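Local coordinates for protein telomerase reverse transcriptase (Takifugu rubripes, PDB 4LMO) that elongates telomeres by copying the template of its RNA subunit onto chromosome ends, this piece being the RNA-binding domain of the enzyme, at residues L25-K30 with Y54-E59; D42-V47 with K63-R68; C117-V122 with R151-L156. One frame throughout, in Å; residues are numbered along the deposited sequence.

Contact 1 of 3, residues L25-K30 with Y54-E59; sequences LNRKKK and YLNGLE
One face of the Tyr54 ring carries the ammonium of Lys29. Its NZ stands 4.1 Å from the ring centroid of Tyr54, only 17° off the ring normal, so this is a cation-pi contact. The aliphatic chain crosses the same ring obliquely, with Lys29 CD 3.6 Å from Tyr54 CE2. The second flat group is the guanidinium of Arg27. Leu55 CD1 lies over one of its faces, toward the rim, and also meets Arg27 CB at 4.0 Å. At the guanidinium edge, Arg27 NH2 comes within 3.8 Å of Asn56 ND2; two N-H donors meet there without a bond. The guanidinium and amide planes are 42° apart.

The Lys29 chain is extended until its last torsion, where a bend (chi4 62°) brings NZ to the carbonyl of Tyr54. Lys29 NZ makes a weak hydrogen bond of 3.3 Å to Tyr54 O. A water accepts from Lys29 NZ at 2.9 Å and donates to both Tyr54 O and Leu58 O. Gly57 N also bonds to Tyr54 O, inside the turn. Leu55 CD2 packs against the Lys29 backbone and CB. The main chains join through a nearly straight bond, Lys30 N to Leu55 O, 2.9 Å long. Lys29 meanwhile pairs by its backbone with Arg36, in the small antiparallel sheet of strands 29-30 and 35-36. The Tyr54 hydroxyl pairs with Asp42 of helix 40-48.

Tyr54 O thus takes three donors. The ammonium is met by a ring face, a carbonyl and a water, which would probably stabilise its charge; the nearest carboxylate of the segments, Glu59, is not in contact.

Contact 2 of 3, residues D42-V47 with K63-R68; sequences DLIRIV and KKLPRR
The packed part is the Leu65 side chain against Ile44 and the end of Arg45. Ile44 and Leu65 cross obliquely, with Ile44 CG2 3.9 Å from Leu65 CD2. The Ile44 CG2 branch lies anti to the backbone N, which directs it at the loop. With CG anti to its own carbonyl carbon (chi1 -75°), Leu65 brings CD2 to the helix. The same methyl, Leu65 CD2, meets the end of Arg45 tip to tip, 4.0 Å from Arg45 NH2.

Arg45 is buried. Its chain bends at chi2 (-85°), which brings the guanidinium round to the loop. Arg45 NH2 comes within 3.2 Å of Lys63 O, but the angle is too poor for a hydrogen bond. Lys64 O sits farther off, near the guanidinium plane. The polar end is held instead by Glu50, in a salt bridge to NH1, and by Pro62 O, hydrogen-bonded to NH2; Phe49 adds a cation-pi contact.

The loop that leads into helix 67-70 touches one side of helix 40-48, with Pro66 at the N-cap of helix 67-70. Residues 65-70 probably contact the template RNA, as in related telomerases. Ile44 also packs on Val73 and Phe76 of helix 73-85.

The loose side begins just before Leu65. Lys63 and Lys64 are exposed, and both direct their CB atoms away from helix 40-48. Lys63 NZ stays 6.7 Å from Arg45 NE, so the like charges do not meet.

Contact 3 of 3, residues C117-V122 with R151-L156; sequences CGSHRV and RVRFFL
The guanidinium of Arg153 lies over the backbone of His120 at the start of helix 119-133. His120 CA stands 3.7 Å above the guanidinium plane of Arg153, offset toward its rim, and His120 CB is 3.6 Å from Arg153 NH2. The arginine gets there with CG anti to the backbone N (chi1 176°) and a bend at chi2 (69°). This is flat packing on carbon atoms. Arg153 NH1 is 4.0 Å from Ser119 O, with no hydrogen bond between them. The His120 ring takes no part, because its CG occupies the crowded position between N and the carbonyl carbon (chi1 52°). That torsion turns the ring away, so that Arg121 CG covers one of its faces.

Ser119 faces the other helix directly. Its CB touches the backbone, with Ser119 CB 3.4 Å from Leu156 O; OG is farther from that carbonyl. Deeper in, Leu156 CD1 rests against the main chain of Val122, 4.1 Å from Val122 O. The side chains meet more loosely, at 4.4 Å between Val122 CG1 and Leu156 CD1. Tyr123 and Phe161 also touch Leu156, while Val217 and Phe221 pack on Val122.

No hydrogen bond joins the two segments. An alanine in place of Arg153 would lose the guanidinium cover over His120 and would probably loosen the outer side of the contact. The positive charge near a helix start, with Arg157 also close to Arg153 NH2, may be slightly unfavourable.

Gly118 is the N-cap of helix 119-133, its O accepting from Val122 N, and Cys117 just before it is disulfide-bonded to Cys96. The arrangement is a helix-helix packing, the first turn of helix 119-133 against the later turns of helix 142-158, within the largely helical telomerase RNA-binding domain.

Contacts 1 and 2 are neighbours, with centres about 13 Å apart, and their segments alternate in sequence. Helix 40-48, part of contact 2, also packs on contact 1. Tyr54 OH lies 2.8 Å from Asp42 OD1, a probable hydrogen bond, and Tyr54 CE1 packs on Arg45 CG at 3.6 Å. Leu25 also touches Leu43. Contact 3 follows later, on the opposite side of the chain's centre. Its centre is about 29 Å from that of contact 1 and about 31 Å from that of contact 2, with nearest atoms about 15 Å away in both. Contact 2 includes part of a probable template-RNA region, 65-70. Arg68 there forms a salt bridge with Glu193 of the second such region, 171-196.

Contact 1 of 3, residues L25-K30 with Y54-E59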
loop_
_atom_site.group_PDB
_atom_site.type_symbol
_atom_site.label_atom_id
_atom_site.label_comp_id
_atom_site.label_asym_id
_atom_site.label_seq_id
_atom_site.Cartn_x
_atom_site.Cartn_y
_atom_site.Cartn_z
ATOM N N LEU A 25 -6.317 -3.540 2.611
ATOM C CA LEU A 25 -6.560 -4.964 2.378
ATOM C C LEU A 25 -7.039 -5.721 3.623
ATOM O O LEU A 25 -7.437 -6.883 3.531
ATOM C CB LEU A 25 -5.323 -5.636 1.768
ATOM C CG LEU A 25 -4.811 -5.177 0.397
ATOM C CD1 LEU A 25 -3.633 -6.038 -0.037
ATOM C CD2 LEU A 25 -5.911 -5.206 -0.656
ATOM N N ASN A 26 -6.998 -5.059 4.778
ATOM C CA ASN A 26 -7.521 -5.625 6.019
ATOM C C ASN A 26 -8.945 -5.164 6.314
ATOM O O ASN A 26 -9.558 -5.608 7.288
ATOM C CB ASN A 26 -6.602 -5.291 7.200
ATOM C CG ASN A 26 -5.318 -6.099 7.190
ATOM O OD1 ASN A 26 -5.243 -7.168 6.584
ATOM N ND2 ASN A 26 -4.299 -5.593 7.870
ATOM N N ARG A 27 -9.465 -4.272 5.474
ATOM C CA ARG A 27 -10.827 -3.771 5.631
ATOM C C ARG A 27 -11.850 -4.784 5.140
ATOM O O ARG A 27 -11.574 -5.582 4.241
ATOM C CB ARG A 27 -11.009 -2.432 4.911
ATOM C CG ARG A 27 -10.539 -1.236 5.722
ATOM C CD ARG A 27 -10.360 -0.002 4.856
ATOM N NE ARG A 27 -11.628 0.632 4.492
ATOM C CZ ARG A 27 -11.735 1.671 3.666
ATOM N NH1 ARG A 27 -10.649 2.203 3.109
ATOM N NH2 ARG A 27 -12.930 2.181 3.395
ATOM N N LYS A 28 -13.029 -4.749 5.750
ATOM C CA LYS A 28 -14.112 -5.656 5.399
ATOM C C LYS A 28 -15.142 -4.965 4.510
ATOM O O LYS A 28 -15.361 -3.759 4.626
ATOM C CB LYS A 28 -14.776 -6.204 6.666
ATOM C CG LYS A 28 -13.885 -7.143 7.469
ATOM C CD LYS A 28 -14.655 -7.827 8.585
ATOM C CE LYS A 28 -13.892 -9.034 9.113
ATOM N NZ LYS A 28 -14.639 -9.742 10.188
ATOM N N LYS A 29 -15.753 -5.734 3.611
ATOM C CA LYS A 29 -16.860 -5.234 2.802
ATOM C C LYS A 29 -18.143 -5.239 3.624
ATOM O O LYS A 29 -18.430 -6.200 4.341
ATOM C CB LYS A 29 -17.038 -6.061 1.524
ATOM C CG LYS A 29 -18.256 -5.666 0.699
ATOM C CD LYS A 29 -18.214 -6.234 -0.709
ATOM C CE LYS A 29 -19.576 -6.161 -1.386
ATOM N NZ LYS A 29 -20.079 -4.768 -1.554
ATOM N N LYS A 30 -18.902 -4.153 3.515
ATOM C CA LYS A 30 -20.171 -4.026 4.217
ATOM C C LYS A 30 -21.301 -4.712 3.451
ATOM O O LYS A 30 -21.640 -4.317 2.333
ATOM C CB LYS A 30 -20.502 -2.553 4.481
ATOM C CG LYS A 30 -21.777 -2.342 5.279
ATOM C CD LYS A 30 -21.763 -1.022 6.032
ATOM C CE LYS A 30 -22.919 -0.942 7.017
ATOM N NZ LYS A 30 -22.893 -2.046 8.021
ATOM N N TYR A 54 -16.524 0.737 -2.966
ATOM C CA TYR A 54 -17.150 -0.560 -3.189
ATOM C C TYR A 54 -17.330 -1.298 -1.860
ATOM O O TYR A 54 -18.313 -2.017 -1.673
ATOM C CB TYR A 54 -16.314 -1.391 -4.170
ATOM C CG TYR A 54 -16.752 -2.831 -4.294
ATOM C CD1 TYR A 54 -17.836 -3.186 -5.098
ATOM C CD2 TYR A 54 -16.086 -3.840 -3.600
ATOM C CE1 TYR A 54 -18.245 -4.508 -5.203
ATOM C CE2 TYR A 54 -16.486 -5.162 -3.702
ATOM C CZ TYR A 54 -17.563 -5.491 -4.503
ATOM O OH TYR A 54 -17.955 -6.805 -4.600
ATOM N N LEU A 55 -16.382 -1.101 -0.944
ATOM C CA LEU A 55 -16.439 -1.680 0.398
ATOM C C LEU A 55 -17.606 -1.137 1.224
ATOM O O LEU A 55 -18.053 -1.778 2.180
ATOM C CB LEU A 55 -15.116 -1.448 1.141
ATOM C CG LEU A 55 -13.869 -2.176 0.620
ATOM C CD1 LEU A 55 -12.604 -1.678 1.304
ATOM C CD2 LEU A 55 -14.011 -3.677 0.795
ATOM N N ASN A 56 -18.100 0.037 0.842
ATOM C CA ASN A 56 -19.183 0.702 1.562
ATOM C C ASN A 56 -20.539 0.594 0.865
ATOM O O ASN A 56 -21.525 1.181 1.317
ATOM C CB ASN A 56 -18.816 2.162 1.822
ATOM C CG ASN A 56 -17.605 2.300 2.722
ATOM O OD1 ASN A 56 -17.657 1.971 3.908
ATOM N ND2 ASN A 56 -16.504 2.784 2.160
ATOM N N GLY A 57 -20.579 -0.158 -0.231
ATOM C CA GLY A 57 -21.826 -0.449 -0.927
ATOM C C GLY A 57 -21.998 0.195 -2.290
ATOM O O GLY A 57 -23.042 0.036 -2.913
ATOM N N LEU A 58 -20.985 0.919 -2.761
ATOM C CA LEU A 58 -21.071 1.584 -4.062
ATOM C C LEU A 58 -21.115 0.562 -5.192
ATOM O O LEU A 58 -20.278 -0.341 -5.261
ATOM C CB LEU A 58 -19.919 2.572 -4.263
ATOM C CG LEU A 58 -19.977 3.502 -5.482
ATOM C CD1 LEU A 58 -21.143 4.482 -5.404
ATOM C CD2 LEU A 58 -18.662 4.252 -5.624
ATOM N N GLU A 59 -22.105 0.706 -6.065
ATOM C CA GLU A 59 -22.312 -0.241 -7.154
ATOM C C GLU A 59 -22.374 0.445 -8.510
ATOM O O GLU A 59 -22.976 1.511 -8.659
ATOM C CB GLU A 59 -23.576 -1.076 -6.919
ATOM C CG GLU A 59 -23.436 -2.100 -5.800
ATOM C CD GLU A 59 -24.708 -2.890 -5.544
ATOM O OE1 GLU A 59 -25.808 -2.291 -5.536
ATOM O OE2 GLU A 59 -24.604 -4.117 -5.336
HETATM O O HOH W 1 -20.646 -2.635 -3.449
#

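Contact 2 of 3, residues D42-V47 with K63-R68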
loop_
_atom_site.group_PDB
_atom_site.type_symbol
_atom_site.label_atom_id
_atom_site.label_comp_id
_atom_site.label_asym_id
_atom_site.label_seq_id
_atom_site.Cartn_x
_atom_site.Cartn_y
_atom_site.Cartn_z
ATOM N N ASP A 42 -13.733 -8.953 -5.171
ATOM C CA ASP A 42 -13.899 -7.676 -4.474
ATOM C C ASP A 42 -12.747 -6.721 -4.786
ATOM O O ASP A 42 -12.973 -5.536 -5.046
ATOM C CB ASP A 42 -14.012 -7.885 -2.958
ATOM C CG ASP A 42 -15.209 -8.736 -2.563
ATOM O OD1 ASP A 42 -16.324 -8.502 -3.081
ATOM O OD2 ASP A 42 -15.035 -9.637 -1.719
ATOM N N LEU A 43 -11.521 -7.243 -4.770
ATOM C CA LEU A 43 -10.330 -6.439 -5.046
ATOM C C LEU A 43 -10.313 -5.891 -6.470
ATOM O O LEU A 43 -9.965 -4.729 -6.684
ATOM C CB LEU A 43 -9.040 -7.217 -4.746
ATOM C CG LEU A 43 -7.732 -6.422 -4.861
ATOM C CD1 LEU A 43 -7.733 -5.194 -3.958
ATOM C CD2 LEU A 43 -6.529 -7.301 -4.565
ATOM N N ILE A 44 -10.696 -6.725 -7.433
ATOM C CA ILE A 44 -10.827 -6.298 -8.830
ATOM C C ILE A 44 -11.775 -5.097 -8.952
ATOM O O ILE A 44 -11.517 -4.165 -9.717
ATOM C CB ILE A 44 -11.265 -7.471 -9.738
ATOM C CG1 ILE A 44 -10.132 -8.500 -9.828
ATOM C CG2 ILE A 44 -11.669 -6.978 -11.125
ATOM C CD1 ILE A 44 -10.509 -9.798 -10.504
ATOM N N ARG A 45 -12.853 -5.123 -8.170
ATOM C CA ARG A 45 -13.807 -4.017 -8.087
ATOM C C ARG A 45 -13.169 -2.730 -7.565
ATOM O O ARG A 45 -13.371 -1.657 -8.134
ATOM C CB ARG A 45 -14.986 -4.411 -7.192
ATOM C CG ARG A 45 -15.943 -5.397 -7.832
ATOM C CD ARG A 45 -16.949 -4.645 -8.679
ATOM N NE ARG A 45 -17.411 -5.427 -9.812
ATOM C CZ ARG A 45 -18.182 -4.956 -10.783
ATOM N NH1 ARG A 45 -18.589 -3.692 -10.773
ATOM N NH2 ARG A 45 -18.544 -5.757 -11.771
ATOM N N ILE A 46 -12.402 -2.855 -6.482
ATOM C CA ILE A 46 -11.703 -1.730 -5.865
ATOM C C ILE A 46 -10.655 -1.133 -6.806
ATOM O O ILE A 46 -10.505 0.086 -6.879
ATOM C CB ILE A 46 -11.041 -2.145 -4.526
ATOM C CG1 ILE A 46 -12.102 -2.648 -3.539
ATOM C CG2 ILE A 46 -10.247 -0.990 -3.922
ATOM C CD1 ILE A 46 -11.550 -3.423 -2.358
ATOM N N VAL A 47 -9.947 -1.996 -7.530
ATOM C CA VAL A 47 -8.852 -1.561 -8.397
ATOM C C VAL A 47 -9.337 -0.996 -9.736
ATOM O O VAL A 47 -8.824 0.027 -10.196
ATOM C CB VAL A 47 -7.816 -2.691 -8.621
ATOM C CG1 VAL A 47 -6.681 -2.230 -9.529
ATOM C CG2 VAL A 47 -7.259 -3.173 -7.288
ATOM N N LYS A 63 -22.634 -5.544 -13.207
ATOM C CA LYS A 63 -22.633 -6.267 -11.936
ATOM C C LYS A 63 -21.767 -7.527 -12.032
ATOM O O LYS A 63 -20.935 -7.786 -11.159
ATOM C CB LYS A 63 -24.072 -6.602 -11.511
ATOM C CG LYS A 63 -24.217 -7.600 -10.365
ATOM C CD LYS A 63 -23.697 -7.059 -9.041
ATOM C CE LYS A 63 -23.701 -8.141 -7.973
ATOM N NZ LYS A 63 -22.970 -7.717 -6.746
ATOM N N LYS A 64 -21.974 -8.302 -13.094
ATOM C CA LYS A 64 -21.128 -9.454 -13.387
ATOM C C LYS A 64 -19.836 -8.967 -14.032
ATOM O O LYS A 64 -19.857 -8.061 -14.872
ATOM C CB LYS A 64 -21.856 -10.435 -14.313
ATOM C CG LYS A 64 -21.113 -11.742 -14.560
ATOM C CD LYS A 64 -21.990 -12.766 -15.263
ATOM C CE LYS A 64 -21.266 -14.095 -15.408
ATOM N NZ LYS A 64 -22.188 -15.195 -15.803
ATOM N N LEU A 65 -18.714 -9.559 -13.625
ATOM C CA LEU A 65 -17.414 -9.233 -14.202
ATOM C C LEU A 65 -17.324 -9.683 -15.662
ATOM O O LEU A 65 -17.652 -10.830 -15.970
ATOM C CB LEU A 65 -16.285 -9.887 -13.399
ATOM C CG LEU A 65 -15.889 -9.308 -12.038
ATOM C CD1 LEU A 65 -14.939 -10.255 -11.322
ATOM C CD2 LEU A 65 -15.264 -7.927 -12.178
ATOM N N PRO A 66 -16.884 -8.779 -16.562
ATOM C CA PRO A 66 -16.567 -9.165 -17.941
ATOM C C PRO A 66 -15.529 -10.289 -17.971
ATOM O O PRO A 66 -14.781 -10.460 -17.004
ATOM C CB PRO A 66 -15.972 -7.886 -18.535
ATOM C CG PRO A 66 -16.575 -6.786 -17.736
ATOM C CD PRO A 66 -16.707 -7.331 -16.343
ATOM N N ARG A 67 -15.487 -11.042 -19.068
ATOM C CA ARG A 67 -14.610 -12.211 -19.170
ATOM C C ARG A 67 -13.142 -11.870 -18.903
ATOM O O ARG A 67 -12.444 -12.623 -18.220
ATOM C CB ARG A 67 -14.768 -12.904 -20.528
ATOM C CG ARG A 67 -14.335 -14.362 -20.517
ATOM C CD ARG A 67 -14.296 -14.963 -21.913
ATOM N NE ARG A 67 -13.531 -16.211 -21.933
ATOM C CZ ARG A 67 -12.242 -16.305 -22.257
ATOM N NH1 ARG A 67 -11.548 -15.225 -22.604
ATOM N NH2 ARG A 67 -11.642 -17.487 -22.237
ATOM N N ARG A 68 -12.697 -10.729 -19.430
ATOM C CA ARG A 68 -11.328 -10.237 -19.248
ATOM C C ARG A 68 -10.965 -10.108 -17.769
ATOM O O ARG A 68 -9.908 -10.573 -17.336
ATOM C CB ARG A 68 -11.150 -8.887 -19.953
ATOM C CG ARG A 68 -9.704 -8.519 -20.256
ATOM C CD ARG A 68 -9.548 -7.051 -20.624
ATOM N NE ARG A 68 -10.115 -6.713 -21.930
ATOM C CZ ARG A 68 -9.423 -6.651 -23.067
ATOM N NH1 ARG A 68 -8.117 -6.907 -23.084
ATOM N NH2 ARG A 68 -10.041 -6.332 -24.198
#

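Contact 3 of 3, residues C117-V122 with R151-L156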
loop_
_atom_site.group_PDB
_atom_site.type_symbol
_atom_site.label_atom_id
_atom_site.label_comp_id
_atom_site.label_asym_id
_atom_site.label_seq_id
_atom_site.Cartn_x
_atom_site.Cartn_y
_atom_site.Cartn_z
ATOM N N CYS A 117 13.066 6.312 10.708
ATOM C CA CYS A 117 13.485 5.556 9.533
ATOM C C CYS A 117 13.714 6.465 8.333
ATOM O O CYS A 117 12.832 7.238 7.955
ATOM C CB CYS A 117 12.442 4.493 9.182
ATOM S SG CYS A 117 12.030 3.384 10.548
ATOM N N GLY A 118 14.901 6.372 7.741
ATOM C CA GLY A 118 15.202 7.086 6.503
ATOM C C GLY A 118 14.387 6.528 5.352
ATOM O O GLY A 118 14.013 5.353 5.364
ATOM N N SER A 119 14.115 7.366 4.355
ATOM C CA SER A 119 13.261 6.988 3.218
ATOM C C SER A 119 13.724 5.726 2.488
ATOM O O SER A 119 12.909 5.003 1.909
ATOM C CB SER A 119 13.127 8.151 2.232
ATOM O OG SER A 119 14.399 8.572 1.770
ATOM N N HIS A 120 15.031 5.473 2.526
ATOM C CA HIS A 120 15.637 4.285 1.924
ATOM C C HIS A 120 15.282 3.025 2.668
ATOM O O HIS A 120 15.172 1.954 2.067
ATOM C CB HIS A 120 17.154 4.449 1.832
ATOM C CG HIS A 120 17.810 4.834 3.137
ATOM N ND1 HIS A 120 18.625 4.004 3.809
ATOM C CD2 HIS A 120 17.741 6.008 3.884
ATOM C CE1 HIS A 120 19.058 4.612 4.930
ATOM N NE2 HIS A 120 18.516 5.836 4.975
ATOM N N ARG A 121 15.105 3.148 3.983
ATOM C CA ARG A 121 14.638 2.052 4.836
ATOM C C ARG A 121 13.155 1.777 4.614
ATOM O O ARG A 121 12.727 0.625 4.573
ATOM C CB ARG A 121 14.877 2.387 6.310
ATOM C CG ARG A 121 16.336 2.378 6.712
ATOM C CD ARG A 121 16.788 0.956 6.947
ATOM N NE ARG A 121 18.153 0.737 6.496
ATOM C CZ ARG A 121 18.766 -0.441 6.509
ATOM N NH1 ARG A 121 18.136 -1.525 6.954
ATOM N NH2 ARG A 121 20.016 -0.530 6.073
ATOM N N VAL A 122 12.378 2.849 4.480
ATOM C CA VAL A 122 10.955 2.748 4.172
ATOM C C VAL A 122 10.771 2.098 2.799
ATOM O O VAL A 122 9.812 1.350 2.581
ATOM C CB VAL A 122 10.257 4.124 4.250
ATOM C CG1 VAL A 122 8.817 4.041 3.759
ATOM C CG2 VAL A 122 10.301 4.654 5.676
ATOM N N ARG A 151 10.828 3.169 -9.619
ATOM C CA ARG A 151 9.864 4.271 -9.574
ATOM C C ARG A 151 9.404 4.539 -8.149
ATOM O O ARG A 151 9.204 5.687 -7.762
ATOM C CB ARG A 151 8.654 3.980 -10.467
ATOM C CG ARG A 151 8.990 3.801 -11.939
ATOM C CD ARG A 151 9.284 5.123 -12.623
ATOM N NE ARG A 151 10.213 4.984 -13.744
ATOM C CZ ARG A 151 9.914 4.451 -14.927
ATOM N NH1 ARG A 151 8.702 3.965 -15.175
ATOM N NH2 ARG A 151 10.844 4.395 -15.871
ATOM N N VAL A 152 9.237 3.466 -7.381
ATOM C CA VAL A 152 8.877 3.558 -5.970
ATOM C C VAL A 152 10.028 4.175 -5.163
ATOM O O VAL A 152 9.800 5.047 -4.320
ATOM C CB VAL A 152 8.460 2.175 -5.414
ATOM C CG1 VAL A 152 8.230 2.227 -3.910
ATOM C CG2 VAL A 152 7.204 1.687 -6.124
ATOM N N ARG A 153 11.257 3.735 -5.447
ATOM C CA ARG A 153 12.455 4.267 -4.796
ATOM C C ARG A 153 12.556 5.781 -4.967
ATOM O O ARG A 153 12.742 6.512 -3.989
ATOM C CB ARG A 153 13.724 3.587 -5.331
ATOM C CG ARG A 153 15.030 4.156 -4.782
ATOM C CD ARG A 153 15.195 3.841 -3.303
ATOM N NE ARG A 153 16.229 4.645 -2.648
ATOM C CZ ARG A 153 15.987 5.636 -1.791
ATOM N NH1 ARG A 153 14.741 5.972 -1.478
ATOM N NH2 ARG A 153 16.998 6.295 -1.240
ATOM N N PHE A 154 12.430 6.237 -6.213
ATOM C CA PHE A 154 12.437 7.662 -6.525
ATOM C C PHE A 154 11.301 8.390 -5.807
ATOM O O PHE A 154 11.509 9.458 -5.231
ATOM C CB PHE A 154 12.349 7.888 -8.042
ATOM C CG PHE A 154 12.202 9.333 -8.431
ATOM C CD1 PHE A 154 13.316 10.165 -8.505
ATOM C CD2 PHE A 154 10.947 9.868 -8.708
ATOM C CE1 PHE A 154 13.183 11.500 -8.852
ATOM C CE2 PHE A 154 10.808 11.203 -9.055
ATOM C CZ PHE A 154 11.927 12.019 -9.125
ATOM N N PHE A 155 10.110 7.797 -5.849
ATOM C CA PHE A 155 8.916 8.369 -5.234
ATOM C C PHE A 155 9.091 8.583 -3.728
ATOM O O PHE A 155 8.767 9.652 -3.208
ATOM C CB PHE A 155 7.702 7.480 -5.525
ATOM C CG PHE A 155 6.417 7.978 -4.929
ATOM C CD1 PHE A 155 5.724 9.036 -5.511
ATOM C CD2 PHE A 155 5.887 7.377 -3.794
ATOM C CE1 PHE A 155 4.533 9.489 -4.964
ATOM C CE2 PHE A 155 4.697 7.825 -3.245
ATOM C CZ PHE A 155 4.018 8.880 -3.831
ATOM N N LEU A 156 9.615 7.568 -3.044
ATOM C CA LEU A 156 9.844 7.637 -1.599
ATOM C C LEU A 156 10.997 8.569 -1.232
ATOM O O LEU A 156 10.967 9.219 -0.186
ATOM C CB LEU A 156 10.069 6.237 -1.014
ATOM C CG LEU A 156 8.859 5.294 -1.026
ATOM C CD1 LEU A 156 9.262 3.896 -0.587
ATOM C CD2 LEU A 156 7.716 5.822 -0.165
#